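PDB 5U2P: sugar ABC transporter substrate-binding protein, which probably binds a small solute, perhaps a sugar, in the periplasm and hands it to a membrane ABC transporter for uptake. Local coordinates for residues L34-R39 against P86-V91; E40-S45 against I67-Y72; F105-K110 against K127-P132. One frame throughout, in Å; residues are numbered along the deposited sequence.

Contact 1: residues L34-R39 against P86-V91; sequences LSVLIR and PDVVEV
Glu90 sets CG anti to its backbone N (chi1 180°) and runs on extended, which carries its carboxylate to the main chain of Arg39, while Ser35 tucks OG between its own N and carbonyl carbon (chi1 57°), facing Asp87. OE1 of Glu90 takes the backbone N of Arg39 at 2.8 Å, nearly straight. OE2 lies at the guanidinium edge, but its salt bridge to Arg39 NE is long, 3.9 Å, and His42 and Gln307 hold that oxygen more firmly. Near Ser35, Asp87 OD2 accepts Ser35 N at 3.0 Å from above the carboxylate plane, and Ser35 OG receives Asp87 N at 2.9 Å. Between these two clasps the strands pair in parallel, with Val88 N bonded to Ser35 O, Leu37 N to Val88 O and Glu90 N to Leu37 O. Val36 and Val88 lie side by side on one face; Val89 CG1 and Pro86 CG press on Leu37 CB. These are neighbouring strands of a 2-1-3-5-4 sheet, the order characteristic of type II periplasmic binding proteins. Two buried acids thus take over where strand carbonyls leave off, and with Arg317 paired to Asp87 and Arg39 near Glu90 both are probably ionised.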
loop_
_atom_site.group_PDB
_atom_site.type_symbol
_atom_site.label_atom_id
_atom_site.label_comp_id
_atom_site.label_asym_id
_atom_site.label_seq_id
_atom_site.Cartn_x
_atom_site.Cartn_y
_atom_site.Cartn_z
ATOM N N LEU A 34 -2.804 -23.401 -22.112
ATOM C CA LEU A 34 -3.114 -22.756 -20.839
ATOM C C LEU A 34 -4.299 -21.822 -21.011
ATOM O O LEU A 34 -4.349 -21.034 -21.956
ATOM C CB LEU A 34 -1.925 -21.959 -20.313
ATOM C CG LEU A 34 -0.995 -22.540 -19.250
ATOM C CD1 LEU A 34 -0.123 -21.417 -18.715
ATOM C CD2 LEU A 34 -1.742 -23.218 -18.105
ATOM N N SER A 35 -5.254 -21.903 -20.094
ATOM C CA SER A 35 -6.370 -20.990 -20.081
ATOM C C SER A 35 -6.171 -19.985 -18.951
ATOM O O SER A 35 -5.641 -20.318 -17.890
ATOM C CB SER A 35 -7.696 -21.744 -19.905
ATOM O OG SER A 35 -7.680 -22.524 -18.730
ATOM N N VAL A 36 -6.619 -18.764 -19.206
ATOM C CA VAL A 36 -6.482 -17.658 -18.277
ATOM C C VAL A 36 -7.796 -16.900 -18.127
ATOM O O VAL A 36 -8.529 -16.705 -19.094
ATOM C CB VAL A 36 -5.373 -16.693 -18.748
ATOM C CG1 VAL A 36 -5.190 -15.559 -17.765
ATOM C CG2 VAL A 36 -4.076 -17.453 -18.934
ATOM N N LEU A 37 -8.090 -16.487 -16.901
ATOM C CA LEU A 37 -9.210 -15.593 -16.612
ATOM C C LEU A 37 -8.651 -14.290 -16.061
ATOM O O LEU A 37 -7.847 -14.303 -15.131
ATOM C CB LEU A 37 -10.163 -16.207 -15.583
ATOM C CG LEU A 37 -11.550 -15.592 -15.459
ATOM C CD1 LEU A 37 -12.440 -16.056 -16.599
ATOM C CD2 LEU A 37 -12.158 -15.936 -14.102
ATOM N N ILE A 38 -9.086 -13.169 -16.611
ATOM C CA ILE A 38 -8.571 -11.866 -16.188
ATOM C C ILE A 38 -9.647 -10.782 -16.263
ATOM O O ILE A 38 -10.640 -10.927 -16.973
ATOM C CB ILE A 38 -7.375 -11.449 -17.061
ATOM C CG1 ILE A 38 -6.659 -10.237 -16.454
ATOM C CG2 ILE A 38 -7.833 -11.179 -18.498
ATOM C CD1 ILE A 38 -5.465 -9.775 -17.238
ATOM N N ARG A 39 -9.456 -9.703 -15.508
ATOM C CA ARG A 39 -10.345 -8.550 -15.574
ATOM C C ARG A 39 -10.141 -7.821 -16.891
ATOM O O ARG A 39 -9.013 -7.631 -17.341
ATOM C CB ARG A 39 -10.096 -7.586 -14.405
ATOM C CG ARG A 39 -10.620 -8.058 -13.049
ATOM C CD ARG A 39 -10.329 -7.029 -11.964
ATOM N NE ARG A 39 -10.380 -7.591 -10.612
ATOM C CZ ARG A 39 -11.370 -7.409 -9.737
ATOM N NH1 ARG A 39 -12.433 -6.673 -10.041
ATOM N NH2 ARG A 39 -11.289 -7.971 -8.538
ATOM N N PRO A 86 -10.551 -21.314 -15.251
ATOM C CA PRO A 86 -9.317 -21.477 -16.042
ATOM C C PRO A 86 -8.088 -21.858 -15.210
ATOM O O PRO A 86 -8.118 -21.791 -13.986
ATOM C CB PRO A 86 -9.149 -20.100 -16.685
ATOM C CG PRO A 86 -10.541 -19.662 -16.892
ATOM C CD PRO A 86 -11.236 -20.058 -15.611
ATOM N N ASP A 87 -7.014 -22.265 -15.885
ATOM C CA ASP A 87 -5.817 -22.763 -15.200
ATOM C C ASP A 87 -5.122 -21.665 -14.377
ATOM O O ASP A 87 -4.572 -21.929 -13.303
ATOM C CB ASP A 87 -4.810 -23.339 -16.201
ATOM C CG ASP A 87 -5.412 -24.374 -17.143
ATOM O OD1 ASP A 87 -6.172 -25.255 -16.699
ATOM O OD2 ASP A 87 -5.085 -24.317 -18.349
ATOM N N VAL A 88 -5.103 -20.456 -14.928
ATOM C CA VAL A 88 -4.521 -19.284 -14.287
ATOM C C VAL A 88 -5.603 -18.222 -14.149
ATOM O O VAL A 88 -6.313 -17.946 -15.113
ATOM C CB VAL A 88 -3.329 -18.737 -15.084
ATOM C CG1 VAL A 88 -2.816 -17.422 -14.488
ATOM C CG2 VAL A 88 -2.237 -19.786 -15.116
ATOM N N VAL A 89 -5.742 -17.648 -12.952
ATOM C CA VAL A 89 -6.785 -16.653 -12.706
ATOM C C VAL A 89 -6.199 -15.430 -12.019
ATOM O O VAL A 89 -5.344 -15.537 -11.128
ATOM C CB VAL A 89 -7.969 -17.253 -11.886
ATOM C CG1 VAL A 89 -8.606 -18.386 -12.663
ATOM C CG2 VAL A 89 -7.521 -17.739 -10.504
ATOM N N GLU A 90 -6.654 -14.255 -12.445
ATOM C CA GLU A 90 -6.324 -13.020 -11.758
ATOM C C GLU A 90 -6.970 -13.000 -10.370
ATOM O O GLU A 90 -8.127 -13.393 -10.208
ATOM C CB GLU A 90 -6.770 -11.787 -12.568
ATOM C CG GLU A 90 -6.423 -10.502 -11.844
ATOM C CD GLU A 90 -6.883 -9.241 -12.535
ATOM O OE1 GLU A 90 -7.378 -9.313 -13.675
ATOM O OE2 GLU A 90 -6.736 -8.163 -11.919
ATOM N N VAL A 91 -6.207 -12.563 -9.374
ATOM C CA VAL A 91 -6.719 -12.417 -8.020
ATOM C C VAL A 91 -6.301 -11.080 -7.451
ATOM O O VAL A 91 -5.316 -10.492 -7.869
ATOM C CB VAL A 91 -6.224 -13.550 -7.075
ATOM C CG1 VAL A 91 -6.776 -14.910 -7.528
ATOM C CG2 VAL A 91 -4.701 -13.576 -7.008
#

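Contact 2: residues E40-S45 against I67-Y72; sequences EKHYSS and IQDDQY
Asp69 reaches across to Lys41 with CG anti to its own carbonyl carbon (chi1 -71°), and its OD2 takes the backbone N of Lys41 at 2.9 Å on the syn lone pair. The aliphatic start of Lys41 then crosses that same carboxylate, CG lying 3.3 Å from Asp69 OD2 and CB close to OD1. The lysine stays extended until a final bend, which leaves NZ 4.2 Å from OD2, beyond a salt bridge. Asp69 OD1 sits 4.2 Å above one face of the His42 imidazole, offset toward the rim, while His42 ND1 is bonded to Glu90. The two segments lead from the ends of the adjacent parallel strands 33-39 and 61-67 into the helices that follow; helix 45-58, with Ser44 as its N-cap, links those strands in a beta-alpha-beta unit. Pairing of the strands carries over into the turns through Glu40 N, bonded to Ile67 O at 2.7 Å from above the carbonyl plane. Glu40, its CG anti to the backbone N, stretches out alongside Gln68, their carboxylate and amide planes only 22° apart, and OE1 touches Gln68 CA at 3.6 Å. NE2 of Gln68 gives a 2.8 Å bond to Asp70 OD1, in the plane of the amide.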
loop_
_atom_site.group_PDB
_atom_site.type_symbol
_atom_site.label_atom_id
_atom_site.label_comp_id
_atom_site.label_asym_id
_atom_site.label_seq_id
_atom_site.Cartn_x
_atom_site.Cartn_y
_atom_site.Cartn_z
ATOM N N GLU A 40 -11.248 -7.420 -17.498
ATOM C CA GLU A 40 -11.234 -6.701 -18.763
ATOM C C GLU A 40 -10.224 -5.551 -18.754
ATOM O O GLU A 40 -9.325 -5.501 -19.591
ATOM C CB GLU A 40 -12.643 -6.177 -19.058
ATOM C CG GLU A 40 -12.798 -5.427 -20.368
ATOM C CD GLU A 40 -14.219 -4.935 -20.579
ATOM O OE1 GLU A 40 -14.936 -4.739 -19.574
ATOM O OE2 GLU A 40 -14.619 -4.751 -21.747
ATOM N N LYS A 41 -10.344 -4.654 -17.777
ATOM C CA LYS A 41 -9.505 -3.451 -17.746
ATOM C C LYS A 41 -8.075 -3.745 -17.319
ATOM O O LYS A 41 -7.223 -2.869 -17.372
ATOM C CB LYS A 41 -10.100 -2.397 -16.809
ATOM C CG LYS A 41 -11.439 -1.827 -17.263
ATOM C CD LYS A 41 -11.894 -0.691 -16.351
ATOM C CE LYS A 41 -13.146 -0.008 -16.879
ATOM N NZ LYS A 41 -14.331 -0.904 -16.802
ATOM N N HIS A 42 -7.810 -4.974 -16.896
ATOM C CA HIS A 42 -6.465 -5.348 -16.479
ATOM C C HIS A 42 -5.747 -6.152 -17.562
ATOM O O HIS A 42 -4.573 -6.492 -17.409
ATOM C CB HIS A 42 -6.516 -6.141 -15.169
ATOM C CG HIS A 42 -6.890 -5.310 -13.981
ATOM N ND1 HIS A 42 -7.157 -5.853 -12.743
ATOM C CD2 HIS A 42 -7.048 -3.971 -13.845
ATOM C CE1 HIS A 42 -7.457 -4.885 -11.894
ATOM N NE2 HIS A 42 -7.398 -3.733 -12.537
ATOM N N TYR A 43 -6.456 -6.469 -18.645
ATOM C CA TYR A 43 -5.858 -7.205 -19.763
ATOM C C TYR A 43 -5.117 -6.227 -20.652
ATOM O O TYR A 43 -5.541 -5.923 -21.768
ATOM C CB TYR A 43 -6.923 -7.967 -20.553
ATOM C CG TYR A 43 -6.372 -8.889 -21.624
ATOM C CD1 TYR A 43 -5.201 -9.614 -21.419
ATOM C CD2 TYR A 43 -7.042 -9.058 -22.831
ATOM C CE1 TYR A 43 -4.705 -10.467 -22.395
ATOM C CE2 TYR A 43 -6.556 -9.906 -23.809
ATOM C CZ TYR A 43 -5.389 -10.610 -23.588
ATOM O OH TYR A 43 -4.905 -11.450 -24.568
ATOM N N SER A 44 -4.007 -5.731 -20.127
ATOM C CA SER A 44 -3.251 -4.664 -20.763
ATOM C C SER A 44 -2.460 -5.149 -21.970
ATOM O O SER A 44 -2.340 -6.353 -22.216
ATOM C CB SER A 44 -2.298 -4.042 -19.747
ATOM O OG SER A 44 -1.381 -5.018 -19.267
ATOM N N SER A 45 -1.911 -4.204 -22.722
ATOM C CA SER A 45 -0.994 -4.557 -23.792
ATOM C C SER A 45 0.205 -5.276 -23.177
ATOM O O SER A 45 0.780 -6.170 -23.798
ATOM C CB SER A 45 -0.559 -3.316 -24.585
ATOM O OG SER A 45 -0.184 -2.254 -23.727
ATOM N N ILE A 67 -13.310 -10.730 -18.161
ATOM C CA ILE A 67 -14.576 -10.460 -17.511
ATOM C C ILE A 67 -14.659 -8.978 -17.162
ATOM O O ILE A 67 -13.681 -8.391 -16.687
ATOM C CB ILE A 67 -14.746 -11.296 -16.239
ATOM C CG1 ILE A 67 -14.519 -12.790 -16.525
ATOM C CG2 ILE A 67 -16.111 -11.057 -15.629
ATOM C CD1 ILE A 67 -15.541 -13.435 -17.467
ATOM N N GLN A 68 -15.824 -8.391 -17.419
ATOM C CA GLN A 68 -16.119 -7.014 -17.035
ATOM C C GLN A 68 -15.815 -6.843 -15.553
ATOM O O GLN A 68 -16.251 -7.648 -14.731
ATOM C CB GLN A 68 -17.579 -6.679 -17.338
ATOM C CG GLN A 68 -17.933 -5.211 -17.263
ATOM C CD GLN A 68 -19.359 -4.946 -17.714
ATOM O OE1 GLN A 68 -19.731 -5.261 -18.846
ATOM N NE2 GLN A 68 -20.169 -4.378 -16.825
ATOM N N ASP A 69 -15.067 -5.797 -15.222
ATOM C CA ASP A 69 -14.425 -5.679 -13.914
ATOM C C ASP A 69 -15.385 -5.783 -12.742
ATOM O O ASP A 69 -15.113 -6.506 -11.778
ATOM C CB ASP A 69 -13.665 -4.361 -13.828
ATOM C CG ASP A 69 -12.425 -4.356 -14.693
ATOM O OD1 ASP A 69 -11.330 -4.062 -14.168
ATOM O OD2 ASP A 69 -12.549 -4.653 -15.899
ATOM N N ASP A 70 -16.508 -5.079 -12.821
ATOM C CA ASP A 70 -17.467 -5.084 -11.722
ATOM C C ASP A 70 -18.067 -6.481 -11.502
ATOM O O ASP A 70 -18.655 -6.750 -10.456
ATOM C CB ASP A 70 -18.571 -4.051 -11.977
ATOM C CG ASP A 70 -19.438 -4.400 -13.166
ATOM O OD1 ASP A 70 -18.985 -4.187 -14.309
ATOM O OD2 ASP A 70 -20.575 -4.874 -12.959
ATOM N N GLN A 71 -17.880 -7.373 -12.473
ATOM C CA GLN A 71 -18.457 -8.711 -12.431
ATOM C C GLN A 71 -17.422 -9.771 -12.072
ATOM O O GLN A 71 -17.779 -10.910 -11.759
ATOM C CB GLN A 71 -19.082 -9.062 -13.785
ATOM C CG GLN A 71 -20.109 -8.065 -14.289
ATOM C CD GLN A 71 -21.523 -8.452 -13.926
ATOM O OE1 GLN A 71 -21.797 -8.872 -12.803
ATOM N NE2 GLN A 71 -22.433 -8.322 -14.884
ATOM N N TYR A 72 -16.144 -9.402 -12.125
ATOM C CA TYR A 72 -15.079 -10.398 -12.072
ATOM C C TYR A 72 -15.094 -11.233 -10.782
ATOM O O TYR A 72 -14.988 -12.452 -10.855
ATOM C CB TYR A 72 -13.701 -9.745 -12.247
ATOM C CG TYR A 72 -12.602 -10.780 -12.249
ATOM C CD1 TYR A 72 -11.880 -11.057 -11.099
ATOM C CD2 TYR A 72 -12.313 -11.500 -13.396
ATOM C CE1 TYR A 72 -10.890 -12.020 -11.094
ATOM C CE2 TYR A 72 -11.318 -12.463 -13.407
ATOM C CZ TYR A 72 -10.618 -12.731 -12.257
ATOM O OH TYR A 72 -9.641 -13.706 -12.283
#

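Contact 3: residues F105-K110 against K127-P132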
loop_
_atom_site.group_PDB
_atom_site.type_symbol
_atom_site.label_atom_id
_atom_site.label_comp_id
_atom_site.label_asym_id
_atom_site.label_seq_id
_atom_site.Cartn_x
_atom_site.Cartn_y
_atom_site.Cartn_z
ATOM N N PHE A 105 -6.299 -22.627 -4.752
ATOM C CA PHE A 105 -5.056 -22.160 -5.381
ATOM C C PHE A 105 -3.813 -22.958 -5.016
ATOM O O PHE A 105 -3.676 -23.467 -3.918
ATOM C CB PHE A 105 -4.813 -20.703 -5.029
ATOM C CG PHE A 105 -5.960 -19.802 -5.387
ATOM C CD1 PHE A 105 -6.545 -19.890 -6.642
ATOM C CD2 PHE A 105 -6.446 -18.877 -4.490
ATOM C CE1 PHE A 105 -7.613 -19.076 -6.983
ATOM C CE2 PHE A 105 -7.519 -18.058 -4.821
ATOM C CZ PHE A 105 -8.098 -18.162 -6.071
ATOM N N VAL A 106 -2.871 -23.000 -5.943
ATOM C CA VAL A 106 -1.592 -23.654 -5.691
ATOM C C VAL A 106 -0.707 -22.779 -4.816
ATOM O O VAL A 106 -0.526 -21.593 -5.095
ATOM C CB VAL A 106 -0.859 -23.962 -7.003
ATOM C CG1 VAL A 106 0.494 -24.608 -6.708
ATOM C CG2 VAL A 106 -1.717 -24.860 -7.874
ATOM N N ASP A 107 -0.150 -23.364 -3.753
ATOM C CA ASP A 107 0.796 -22.648 -2.895
ATOM C C ASP A 107 2.125 -22.453 -3.621
ATOM O O ASP A 107 2.814 -23.427 -3.941
ATOM C CB ASP A 107 1.001 -23.415 -1.572
ATOM C CG ASP A 107 2.084 -22.803 -0.686
ATOM O OD1 ASP A 107 2.496 -21.661 -0.947
ATOM O OD2 ASP A 107 2.522 -23.464 0.285
ATOM N N LEU A 108 2.460 -21.195 -3.923
ATOM C CA LEU A 108 3.635 -20.885 -4.733
ATOM C C LEU A 108 4.837 -20.523 -3.863
ATOM O O LEU A 108 5.877 -20.085 -4.374
ATOM C CB LEU A 108 3.328 -19.720 -5.711
ATOM C CG LEU A 108 2.164 -19.955 -6.681
ATOM C CD1 LEU A 108 1.835 -18.706 -7.517
ATOM C CD2 LEU A 108 2.403 -21.137 -7.575
ATOM N N SER A 109 4.703 -20.712 -2.551
ATOM C CA SER A 109 5.684 -20.193 -1.593
ATOM C C SER A 109 7.087 -20.768 -1.790
ATOM O O SER A 109 8.077 -20.167 -1.360
ATOM C CB SER A 109 5.236 -20.486 -0.156
ATOM O OG SER A 109 3.997 -19.854 0.156
ATOM N N LYS A 110 7.149 -21.940 -2.399
ATOM C CA LYS A 110 8.400 -22.667 -2.619
ATOM C C LYS A 110 8.930 -22.548 -4.046
ATOM O O LYS A 110 9.919 -23.186 -4.392
ATOM C CB LYS A 110 8.203 -24.150 -2.282
ATOM C CG LYS A 110 7.613 -24.397 -0.886
ATOM C CD LYS A 110 7.289 -25.877 -0.626
ATOM C CE LYS A 110 6.056 -26.353 -1.402
ATOM N NZ LYS A 110 4.780 -25.749 -0.906
ATOM N N LYS A 127 2.017 -17.445 3.446
ATOM C CA LYS A 127 2.183 -18.195 2.190
ATOM C C LYS A 127 1.800 -17.355 0.982
ATOM O O LYS A 127 0.923 -16.505 1.060
ATOM C CB LYS A 127 1.347 -19.473 2.223
ATOM C CG LYS A 127 1.887 -20.532 3.181
ATOM C CD LYS A 127 1.312 -21.905 2.864
ATOM C CE LYS A 127 2.036 -23.005 3.634
ATOM N NZ LYS A 127 2.069 -22.731 5.099
ATOM N N THR A 128 2.473 -17.599 -0.137
ATOM C CA THR A 128 2.299 -16.798 -1.348
ATOM C C THR A 128 1.474 -17.601 -2.339
ATOM O O THR A 128 1.889 -18.692 -2.732
ATOM C CB THR A 128 3.676 -16.446 -1.992
ATOM O OG1 THR A 128 4.455 -15.661 -1.079
ATOM C CG2 THR A 128 3.506 -15.678 -3.293
ATOM N N PHE A 129 0.325 -17.072 -2.757
ATOM C CA PHE A 129 -0.583 -17.810 -3.642
ATOM C C PHE A 129 -0.758 -17.179 -5.037
ATOM O O PHE A 129 -1.587 -17.633 -5.823
ATOM C CB PHE A 129 -1.962 -17.955 -2.968
ATOM C CG PHE A 129 -2.017 -19.031 -1.913
ATOM C CD1 PHE A 129 -2.056 -20.368 -2.272
ATOM C CD2 PHE A 129 -2.030 -18.705 -0.567
ATOM C CE1 PHE A 129 -2.117 -21.364 -1.305
ATOM C CE2 PHE A 129 -2.085 -19.693 0.392
ATOM C CZ PHE A 129 -2.122 -21.017 0.020
ATOM N N ALA A 130 0.027 -16.162 -5.373
ATOM C CA ALA A 130 -0.042 -15.612 -6.715
ATOM C C ALA A 130 1.270 -14.931 -7.077
ATOM O O ALA A 130 2.002 -14.453 -6.201
ATOM C CB ALA A 130 -1.188 -14.620 -6.822
ATOM N N LEU A 131 1.539 -14.885 -8.370
ATOM C CA LEU A 131 2.584 -14.021 -8.906
ATOM C C LEU A 131 2.044 -12.591 -9.036
ATOM O O LEU A 131 1.127 -12.347 -9.815
ATOM C CB LEU A 131 3.056 -14.532 -10.248
ATOM C CG LEU A 131 4.183 -13.719 -10.927
ATOM C CD1 LEU A 131 5.087 -14.660 -11.698
ATOM C CD2 LEU A 131 3.607 -12.660 -11.838
ATOM N N PRO A 132 2.610 -11.645 -8.276
ATOM C CA PRO A 132 2.106 -10.272 -8.284
ATOM C C PRO A 132 2.601 -9.471 -9.464
ATOM O O PRO A 132 3.707 -9.724 -9.930
ATOM C CB PRO A 132 2.664 -9.694 -6.991
ATOM C CG PRO A 132 3.912 -10.426 -6.793
ATOM C CD PRO A 132 3.721 -11.798 -7.322
HETATM O O HOH W 1 -1.598 -20.089 -6.998
#
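Leu108 N gives a 2.8 Å hydrogen bond to Thr128 O, nearly in line with the carbonyl, where two irregular segments cross with their end-to-end directions 102° apart. One residue on, Ser109 takes over with its side chain: OG accepts the backbone N of Thr128 at 2.7 Å and donates to Asp107 OD1, 2.6 Å away, on the syn lone pair. Asp107 can receive it because CG stands anti to its backbone N (chi1 174°), which turns the carboxylate forward to Ser109. The same OD1 also takes Ser109 N, this time from 48° above the carboxylate plane, which closes an Asx turn and grips the oxygen with two bonds. OD2 is left to Lys110, whose NZ makes a salt bridge with it, and to the methylene chain of Lys127, which passes at about a right angle with CD and CE against the oxygen. Both segments reach strand 307-311 of the five-stranded sheet: Val106 bonds to Val311 through the backbone, and Leu131, in the edge strand 131-132, to Leu309. The ring of Phe129 approaches the main chain of Phe105, Val106 and Asp107 obliquely, CD1 coming within 3.4 Å of Val106 O, while Phe105 CB packs on the same ring atom and Tyr102 meets the ring edge-to-face. A water donates to both Val106 O and Phe129 O, each at 2.7 Å, bridging two carbonyl oxygens across the contact. Leu108 packs on the backbone of 129-131. Its CD1 lies 3.7 Å from Ala130 CA and close to Leu131 N, and the side chain also touches Leu325 of helix 318-329.

Overall arrangement
Contacts 1 and 3 are buried and reach the same sheet, whereas contact 2 lies at the surface, nested along the chain inside the loop that contact 1 closes. Regular parallel strand pairing dominates contact 1; contact 2 keeps a single backbone-to-backbone bond just past the strand ends and adds mostly charged side chains, and contact 3 joins irregular segments through one backbone bond, a serine hydroxyl braced by an aspartate, and a water. Contact 2 takes up the chain where strand 33-39 of contact 1 ends, and the two are tied by polar links, Glu90 to His42 and to Tyr72 OH. Contact 3 meets contact 1 by apolar packing instead, Phe105 on Val89 and Val91, with Ala130 also on Val91. Contacts 2 and 3 do not touch.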